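Local structure of lovastatin nonaketide synthase, polyketide synthase component (Aspergillus terreus, 7CPX) at residues 312-317 / 428-433; 297-302 / 440-445; 291-296 / 335-340. The protein builds the polyketide backbone of lovastatin from malonyl-CoA, as a homodimeric multidomain synthase that works together with LovC. The protein carries 2 engineered substitutions. All blocks are in the same frame, centred on the assembly; numbering follows the deposited sequence.

Interaction 1 (312-317 / 428-433); sequences DRCQFF and RASVNS
The ring of Phe-317 packs on the strand 428-433: the backbone O of Ser-430 lies over one face, CB of Ser-430 lies by the ring atom CD2, and ND2 of Asn-432 sits at the edge in the ring plane, 3.1 Å from CZ of Phe-317. The amide of Asn-432 is turned 88° to that ring. Phe-316, which points to the other side of the sheet, has CB of Ala-429 at its edge, 3.8 Å from the ring atom CD2. The guanidinium of Arg-428 is also flat. Asp-312 O lies over one of its faces, and Arg-313 O comes in at its edge, in plane, where NH1 of Arg-428 donates to it over 2.8 Å at 152°. Gln-315 reaches back to the neighbouring strand because its chain bends at chi2 (82°), which turns CD that way; OE1 of Gln-315 then takes a nearly straight bond of 2.9 Å from Arg-428 N, and a second one from Trp-418. In the backbone, Phe-316 pairs with Ala-429 and Phe-317 with Ser-430 in a short parallel ladder. Ser-430 N to Phe-316 O, at 2.8 Å, is a weak bond, and Arg-428 O receives weak bonds from the N of both Gln-315 and Phe-316. The buried Arg-428 thus ties the loop ahead of strand 316-318 to the sheet: NH1 also bonds Glu-311 O, and NE forms a salt bridge with Glu-446. Carbonyl oxygens and a carboxylate around one guanidinium should favour its charged form despite the burial.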
loop_
_atom_site.group_PDB
_atom_site.type_symbol
_atom_site.label_atom_id
_atom_site.label_comp_id
_atom_site.label_asym_id
_atom_site.label_seq_id
_atom_site.Cartn_x
_atom_site.Cartn_y
_atom_site.Cartn_z
ATOM N N ASP A 312 60.942 24.982 4.871
ATOM C CA ASP A 312 60.177 23.928 5.521
ATOM C C ASP A 312 58.697 23.973 5.165
ATOM O O ASP A 312 57.952 23.071 5.564
ATOM C CB ASP A 312 60.342 24.031 7.039
ATOM C CG ASP A 312 61.749 23.702 7.495
ATOM O OD1 ASP A 312 62.586 23.352 6.637
ATOM O OD2 ASP A 312 62.017 23.793 8.711
ATOM N N ARG A 313 58.261 24.991 4.433
ATOM C CA ARG A 313 56.866 25.141 4.060
ATOM C C ARG A 313 56.505 24.181 2.931
ATOM O O ARG A 313 57.368 23.575 2.292
ATOM C CB ARG A 313 56.594 26.578 3.622
ATOM C CG ARG A 313 55.191 27.080 3.913
ATOM C CD ARG A 313 55.156 27.994 5.129
ATOM N NE ARG A 313 56.156 29.054 5.062
ATOM C CZ ARG A 313 56.107 30.080 4.225
ATOM N NH1 ARG A 313 55.117 30.219 3.359
ATOM N NH2 ARG A 313 57.079 30.987 4.254
ATOM N N CYS A 314 55.203 24.052 2.690
ATOM C CA CYS A 314 54.698 23.276 1.565
ATOM C C CYS A 314 54.264 24.221 0.453
ATOM O O CYS A 314 53.494 25.158 0.690
ATOM C CB CYS A 314 53.528 22.390 1.991
ATOM S SG CYS A 314 52.144 23.285 2.723
ATOM N N GLN A 315 54.762 23.972 -0.757
ATOM C CA GLN A 315 54.446 24.825 -1.894
ATOM C C GLN A 315 53.048 24.572 -2.436
ATOM O O GLN A 315 52.488 25.448 -3.104
ATOM C CB GLN A 315 55.474 24.616 -3.007
ATOM C CG GLN A 315 56.913 24.834 -2.565
ATOM C CD GLN A 315 57.504 23.617 -1.877
ATOM O OE1 GLN A 315 57.489 22.514 -2.421
ATOM N NE2 GLN A 315 58.016 23.811 -0.668
ATOM N N PHE A 316 52.479 23.403 -2.165
ATOM C CA PHE A 316 51.118 23.075 -2.550
ATOM C C PHE A 316 50.360 22.612 -1.318
ATOM O O PHE A 316 50.941 22.047 -0.388
ATOM C CB PHE A 316 51.089 21.992 -3.635
ATOM C CG PHE A 316 49.706 21.559 -4.027
ATOM C CD1 PHE A 316 48.802 22.465 -4.549
ATOM C CD2 PHE A 316 49.316 20.242 -3.885
ATOM C CE1 PHE A 316 47.530 22.067 -4.913
ATOM C CE2 PHE A 316 48.049 19.834 -4.246
ATOM C CZ PHE A 316 47.152 20.748 -4.762
ATOM N N PHE A 317 49.055 22.869 -1.307
ATOM C CA PHE A 317 48.214 22.539 -0.158
ATOM C C PHE A 317 46.890 22.000 -0.685
ATOM O O PHE A 317 46.019 22.773 -1.093
ATOM C CB PHE A 317 48.000 23.755 0.731
ATOM C CG PHE A 317 47.418 23.428 2.074
ATOM C CD1 PHE A 317 46.067 23.186 2.219
ATOM C CD2 PHE A 317 48.225 23.366 3.192
ATOM C CE1 PHE A 317 45.533 22.884 3.453
ATOM C CE2 PHE A 317 47.701 23.062 4.428
ATOM C CZ PHE A 317 46.354 22.823 4.561
ATOM N N ARG A 428 57.271 19.762 -1.541
ATOM C CA ARG A 428 56.444 19.495 -0.373
ATOM C C ARG A 428 55.036 20.005 -0.628
ATOM O O ARG A 428 54.852 21.156 -1.037
ATOM C CB ARG A 428 57.030 20.147 0.881
ATOM C CG ARG A 428 56.294 19.778 2.156
ATOM C CD ARG A 428 56.993 20.321 3.391
ATOM N NE ARG A 428 58.361 19.827 3.514
ATOM C CZ ARG A 428 59.441 20.482 3.109
ATOM N NH1 ARG A 428 59.358 21.675 2.541
ATOM N NH2 ARG A 428 60.636 19.924 3.273
ATOM N N ALA A 429 54.053 19.148 -0.384
ATOM C CA ALA A 429 52.644 19.480 -0.473
ATOM C C ALA A 429 51.965 19.137 0.845
ATOM O O ALA A 429 52.516 18.431 1.694
ATOM C CB ALA A 429 51.970 18.730 -1.630
ATOM N N SER A 430 50.751 19.648 1.010
ATOM C CA SER A 430 49.975 19.407 2.215
ATOM C C SER A 430 48.548 19.049 1.838
ATOM O O SER A 430 48.000 19.555 0.857
ATOM C CB SER A 430 49.988 20.627 3.134
ATOM O OG SER A 430 51.210 20.713 3.844
ATOM N N VAL A 431 47.954 18.167 2.634
ATOM C CA VAL A 431 46.603 17.672 2.410
ATOM C C VAL A 431 45.793 17.932 3.667
ATOM O O VAL A 431 46.228 17.585 4.769
ATOM C CB VAL A 431 46.590 16.171 2.071
ATOM C CG1 VAL A 431 45.182 15.717 1.745
ATOM C CG2 VAL A 431 47.525 15.872 0.917
ATOM N N ASN A 432 44.623 18.538 3.503
ATOM C CA ASN A 432 43.707 18.797 4.602
ATOM C C ASN A 432 42.364 18.164 4.286
ATOM O O ASN A 432 41.853 18.310 3.171
ATOM C CB ASN A 432 43.539 20.298 4.838
ATOM C CG ASN A 432 44.199 20.769 6.116
ATOM O OD1 ASN A 432 44.876 20.006 6.804
ATOM N ND2 ASN A 432 44.006 22.040 6.440
ATOM N N SER A 433 41.796 17.467 5.265
ATOM C CA SER A 433 40.479 16.863 5.115
ATOM C C SER A 433 39.722 17.049 6.420
ATOM O O SER A 433 40.141 16.529 7.457
ATOM C CB SER A 433 40.590 15.380 4.759
ATOM O OG SER A 433 39.366 14.889 4.245
#

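Interaction 2 (297-302 / 440-445); sequences KATYAQ and NAHAII
Thr-299 and Tyr-300 rest on His-442 and Ile-444 where the helix 289-302 lies on the mixed sheet in the C-terminal half of the ketosynthase, a helix-on-sheet layer of the thiolase-like fold. The axes of the short segments pass 8.6 Å apart at 37°. CD1 of Ile-444 sits over the centre of the Tyr-300 ring, 3.4 Å from the ring centroid and nearly on the normal, a CH-pi contact. The extended end of Ile-444, with CD1 anti to CA (chi2 176°), carries that methyl out to the ring. His-442 meets the same tyrosine rim to rim, CE1 to CE1 at 3.4 Å, with the two planes 32° apart, so the rings touch without stacking. Thr-299 comes to the edge of the imidazole, its CB in plane and 3.3 Å from ND1 of His-442. Its methyl CG2 slides past Ile-444, 3.7 Å from CD1, whereas its hydroxyl bonds back to Leu-295 O within the helix. NE2 of His-442, next to CE1 in the imidazole, has a weak hydrogen bond with Ser-430 OG. The strand 439-446 lies between 268-277 and 428-435, antiparallel to both, and Phe-339 of the helix 327-339 meets the Tyr-300 ring steeply from another direction.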
loop_
_atom_site.group_PDB
_atom_site.type_symbol
_atom_site.label_atom_id
_atom_site.label_comp_id
_atom_site.label_asym_id
_atom_site.label_seq_id
_atom_site.Cartn_x
_atom_site.Cartn_y
_atom_site.Cartn_z
ATOM N N LYS A 297 50.121 23.475 12.271
ATOM C CA LYS A 297 51.340 23.824 12.990
ATOM C C LYS A 297 51.908 22.620 13.728
ATOM O O LYS A 297 53.119 22.373 13.688
ATOM C CB LYS A 297 51.063 24.969 13.963
ATOM C CG LYS A 297 50.759 26.292 13.282
ATOM C CD LYS A 297 50.512 27.396 14.294
ATOM C CE LYS A 297 50.354 28.747 13.618
ATOM N NZ LYS A 297 50.143 29.844 14.601
ATOM N N ALA A 298 51.048 21.853 14.403
ATOM C CA ALA A 298 51.514 20.685 15.139
ATOM C C ALA A 298 52.065 19.626 14.196
ATOM O O ALA A 298 53.069 18.976 14.507
ATOM C CB ALA A 298 50.377 20.109 15.980
ATOM N N THR A 299 51.418 19.428 13.048
ATOM C CA THR A 299 51.906 18.446 12.089
ATOM C C THR A 299 53.280 18.837 11.564
ATOM O O THR A 299 54.172 17.990 11.444
ATOM C CB THR A 299 50.914 18.305 10.935
ATOM O OG1 THR A 299 49.597 18.089 11.457
ATOM C CG2 THR A 299 51.295 17.137 10.044
ATOM N N TYR A 300 53.470 20.118 11.246
ATOM C CA TYR A 300 54.774 20.561 10.767
ATOM C C TYR A 300 55.828 20.455 11.860
ATOM O O TYR A 300 56.978 20.087 11.587
ATOM C CB TYR A 300 54.683 21.989 10.234
ATOM C CG TYR A 300 54.247 22.058 8.790
ATOM C CD1 TYR A 300 52.906 22.022 8.448
ATOM C CD2 TYR A 300 55.179 22.149 7.768
ATOM C CE1 TYR A 300 52.504 22.079 7.133
ATOM C CE2 TYR A 300 54.785 22.207 6.449
ATOM C CZ TYR A 300 53.445 22.171 6.138
ATOM O OH TYR A 300 53.040 22.228 4.825
ATOM N N ALA A 301 55.462 20.771 13.104
ATOM C CA ALA A 301 56.406 20.628 14.206
ATOM C C ALA A 301 56.812 19.173 14.395
ATOM O O ALA A 301 57.992 18.870 14.607
ATOM C CB ALA A 301 55.798 21.185 15.493
ATOM N N GLN A 302 55.845 18.257 14.319
ATOM C CA GLN A 302 56.155 16.836 14.444
ATOM C C GLN A 302 57.061 16.378 13.311
ATOM O O GLN A 302 57.950 15.542 13.514
ATOM C CB GLN A 302 54.862 16.023 14.462
ATOM C CG GLN A 302 54.002 16.265 15.691
ATOM C CD GLN A 302 52.575 15.767 15.533
ATOM O OE1 GLN A 302 51.672 16.222 16.235
ATOM N NE2 GLN A 302 52.364 14.827 14.616
ATOM N N ASN A 440 39.613 16.973 11.845
ATOM C CA ASN A 440 40.492 17.480 10.803
ATOM C C ASN A 440 41.743 16.618 10.749
ATOM O O ASN A 440 42.393 16.394 11.776
ATOM C CB ASN A 440 40.865 18.935 11.064
ATOM C CG ASN A 440 39.673 19.788 11.417
ATOM O OD1 ASN A 440 38.590 19.630 10.854
ATOM N ND2 ASN A 440 39.861 20.695 12.365
ATOM N N ALA A 441 42.077 16.142 9.557
ATOM C CA ALA A 441 43.296 15.389 9.317
ATOM C C ALA A 441 44.177 16.179 8.365
ATOM O O ALA A 441 43.710 16.646 7.318
ATOM C CB ALA A 441 42.985 14.009 8.738
ATOM N N HIS A 442 45.442 16.340 8.736
ATOM C CA HIS A 442 46.413 17.052 7.922
ATOM C C HIS A 442 47.613 16.152 7.685
ATOM O O HIS A 442 48.127 15.536 8.623
ATOM C CB HIS A 442 46.853 18.356 8.587
ATOM C CG HIS A 442 47.894 19.103 7.814
ATOM N ND1 HIS A 442 49.222 19.123 8.183
ATOM C CD2 HIS A 442 47.806 19.851 6.690
ATOM C CE1 HIS A 442 49.905 19.854 7.323
ATOM N NE2 HIS A 442 49.070 20.307 6.407
ATOM N N ALA A 443 48.048 16.081 6.434
ATOM C CA ALA A 443 49.184 15.270 6.031
ATOM C C ALA A 443 50.191 16.135 5.294
ATOM O O ALA A 443 49.818 16.976 4.472
ATOM C CB ALA A 443 48.747 14.111 5.137
ATOM N N ILE A 444 51.466 15.925 5.594
ATOM C CA ILE A 444 52.559 16.577 4.891
ATOM C C ILE A 444 53.204 15.532 3.996
ATOM O O ILE A 444 53.629 14.474 4.473
ATOM C CB ILE A 444 53.576 17.182 5.872
ATOM C CG1 ILE A 444 52.882 18.191 6.790
ATOM C CG2 ILE A 444 54.706 17.849 5.111
ATOM C CD1 ILE A 444 53.780 18.769 7.863
ATOM N N ILE A 445 53.268 15.815 2.700
ATOM C CA ILE A 445 53.769 14.866 1.717
ATOM C C ILE A 445 54.904 15.523 0.951
ATOM O O ILE A 445 54.986 16.750 0.856
ATOM C CB ILE A 445 52.647 14.402 0.765
ATOM C CG1 ILE A 445 51.436 13.947 1.581
ATOM C CG2 ILE A 445 53.138 13.276 -0.130
ATOM C CD1 ILE A 445 50.285 13.453 0.751
#

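Interaction 3 (291-296 / 335-340); sequences AQEALI and IATAFF
Ala-338 is the small bump that lets two helices come close: its CB fits between Glu-293 and Ile-296, one turn apart on the facing helix, 3.9 Å from CG of Glu-293 and 3.7 Å from CG2 of Ile-296. With only a methyl there, the CA atoms of Glu-293 and Ala-338 stand 5.0 Å apart, and the short axes approach to 8.4 Å at 36°. Ile-296 is the bump going the other way. Its CG2, anti to the backbone N, enters the hollow between Ala-338 CB and the end of the Phe-339 ring, 3.6 Å from CZ; the two side chains cross at about a right angle. The other branch of Ile-296 ends more loosely beside Ile-335, where CD1 is 4.4 Å from CG1. At the outer border the extended side chain of Glu-293 runs across Thr-337 at about a right angle, its carboxylate end beside that residue, though the exact placement is doubtful. The polar ends of this pair are held within their own helices: Glu-293 bridges to Lys-297, and the Thr-337 hydroxyl bonds to the carbonyls of Glu-333 and Ala-334. The two helices lie side by side on one face of the sheet of the thiolase-type fold, in which 327-339 is the helix of a beta-alpha-beta crossover from strand 316-318 to 356-358.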
loop_
_atom_site.group_PDB
_atom_site.type_symbol
_atom_site.label_atom_id
_atom_site.label_comp_id
_atom_site.label_asym_id
_atom_site.label_seq_id
_atom_site.Cartn_x
_atom_site.Cartn_y
_atom_site.Cartn_z
ATOM N N ALA A 291 41.332 25.503 15.050
ATOM C CA ALA A 291 41.681 24.097 15.220
ATOM C C ALA A 291 42.517 23.596 14.052
ATOM O O ALA A 291 43.502 22.876 14.247
ATOM C CB ALA A 291 40.412 23.260 15.373
ATOM N N GLN A 292 42.143 23.968 12.827
ATOM C CA GLN A 292 42.890 23.515 11.658
ATOM C C GLN A 292 44.270 24.159 11.599
ATOM O O GLN A 292 45.248 23.515 11.199
ATOM C CB GLN A 292 42.093 23.815 10.391
ATOM C CG GLN A 292 40.766 23.082 10.334
ATOM C CD GLN A 292 39.833 23.642 9.286
ATOM O OE1 GLN A 292 40.209 24.513 8.504
ATOM N NE2 GLN A 292 38.603 23.145 9.266
ATOM N N GLU A 293 44.372 25.431 11.991
ATOM C CA GLU A 293 45.677 26.076 12.069
ATOM C C GLU A 293 46.571 25.364 13.074
ATOM O O GLU A 293 47.754 25.119 12.805
ATOM C CB GLU A 293 45.507 27.546 12.454
ATOM C CG GLU A 293 46.811 28.318 12.601
ATOM C CD GLU A 293 46.616 29.657 13.282
ATOM O OE1 GLU A 293 45.457 30.006 13.590
ATOM O OE2 GLU A 293 47.621 30.364 13.510
ATOM N N ALA A 294 46.020 25.029 14.242
ATOM C CA ALA A 294 46.789 24.295 15.237
ATOM C C ALA A 294 47.191 22.928 14.706
ATOM O O ALA A 294 48.305 22.458 14.959
ATOM C CB ALA A 294 45.981 24.154 16.527
ATOM N N LEU A 295 46.296 22.275 13.966
ATOM C CA LEU A 295 46.618 20.985 13.369
ATOM C C LEU A 295 47.801 21.106 12.422
ATOM O O LEU A 295 48.737 20.303 12.472
ATOM C CB LEU A 295 45.401 20.439 12.624
ATOM C CG LEU A 295 45.652 19.297 11.640
ATOM C CD1 LEU A 295 46.301 18.122 12.336
ATOM C CD2 LEU A 295 44.355 18.870 10.980
ATOM N N ILE A 296 47.769 22.106 11.544
ATOM C CA ILE A 296 48.847 22.277 10.576
ATOM C C ILE A 296 50.157 22.564 11.296
ATOM O O ILE A 296 51.202 21.975 10.987
ATOM C CB ILE A 296 48.496 23.391 9.575
ATOM C CG1 ILE A 296 47.265 22.993 8.761
ATOM C CG2 ILE A 296 49.670 23.657 8.655
ATOM C CD1 ILE A 296 46.653 24.128 7.983
ATOM N N ILE A 335 44.739 28.081 6.913
ATOM C CA ILE A 335 45.933 27.952 6.084
ATOM C C ILE A 335 46.770 29.221 6.167
ATOM O O ILE A 335 47.993 29.173 6.349
ATOM C CB ILE A 335 45.540 27.628 4.631
ATOM C CG1 ILE A 335 44.884 26.249 4.564
ATOM C CG2 ILE A 335 46.758 27.667 3.723
ATOM C CD1 ILE A 335 44.295 25.916 3.218
ATOM N N ALA A 336 46.120 30.380 6.038
ATOM C CA ALA A 336 46.852 31.639 6.057
ATOM C C ALA A 336 47.537 31.859 7.399
ATOM O O ALA A 336 48.702 32.271 7.449
ATOM C CB ALA A 336 45.907 32.798 5.744
ATOM N N THR A 337 46.837 31.582 8.498
ATOM C CA THR A 337 47.400 31.804 9.821
ATOM C C THR A 337 48.439 30.759 10.197
ATOM O O THR A 337 49.268 31.019 11.076
ATOM C CB THR A 337 46.288 31.819 10.871
ATOM O OG1 THR A 337 45.543 30.597 10.798
ATOM C CG2 THR A 337 45.355 32.993 10.638
ATOM N N ALA A 338 48.416 29.589 9.559
ATOM C CA ALA A 338 49.426 28.578 9.839
ATOM C C ALA A 338 50.698 28.844 9.047
ATOM O O ALA A 338 51.803 28.790 9.597
ATOM C CB ALA A 338 48.878 27.187 9.519
ATOM N N PHE A 339 50.560 29.138 7.755
ATOM C CA PHE A 339 51.710 29.411 6.907
ATOM C C PHE A 339 52.070 30.887 6.846
ATOM O O PHE A 339 53.134 31.227 6.318
ATOM C CB PHE A 339 51.449 28.900 5.489
ATOM C CG PHE A 339 51.154 27.433 5.427
ATOM C CD1 PHE A 339 52.163 26.503 5.574
ATOM C CD2 PHE A 339 49.866 26.987 5.221
ATOM C CE1 PHE A 339 51.893 25.155 5.520
ATOM C CE2 PHE A 339 49.586 25.641 5.164
ATOM C CZ PHE A 339 50.601 24.721 5.314
ATOM N N PHE A 340 51.218 31.764 7.365
ATOM C CA PHE A 340 51.458 33.199 7.321
ATOM C C PHE A 340 50.850 33.817 8.573
ATOM O O PHE A 340 50.529 33.118 9.538
ATOM C CB PHE A 340 50.888 33.805 6.031
ATOM C CG PHE A 340 51.341 33.104 4.780
ATOM C CD1 PHE A 340 52.531 33.450 4.168
ATOM C CD2 PHE A 340 50.580 32.091 4.227
ATOM C CE1 PHE A 340 52.951 32.803 3.023
ATOM C CE2 PHE A 340 50.993 31.439 3.083
ATOM C CZ PHE A 340 52.182 31.795 2.479
#

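How the interactions relate
Interactions 2 and 3 use successive turns of the helix 289-302, and interaction 1 supplies two of the sheet strands near it; the three centres lie 9 to 11 Å apart. Interactions 1 and 2 are joined by the probable hydrogen bond between Ser-430 OG and Tyr-300 OH, 2.6 Å, and by strand pairing from Ala-429 N to Ile-445 O. Phe-339 links interaction 3 to interaction 1, touching Phe-317 and Cys-314. The cluster backs onto the predicted ketosynthase site: the side chain of His-320 is about 5 Å from that of Asn-432, about 8 Å from Ile-335 and about 10 Å from His-442, while Cys-181 is about 10 Å from Asn-432.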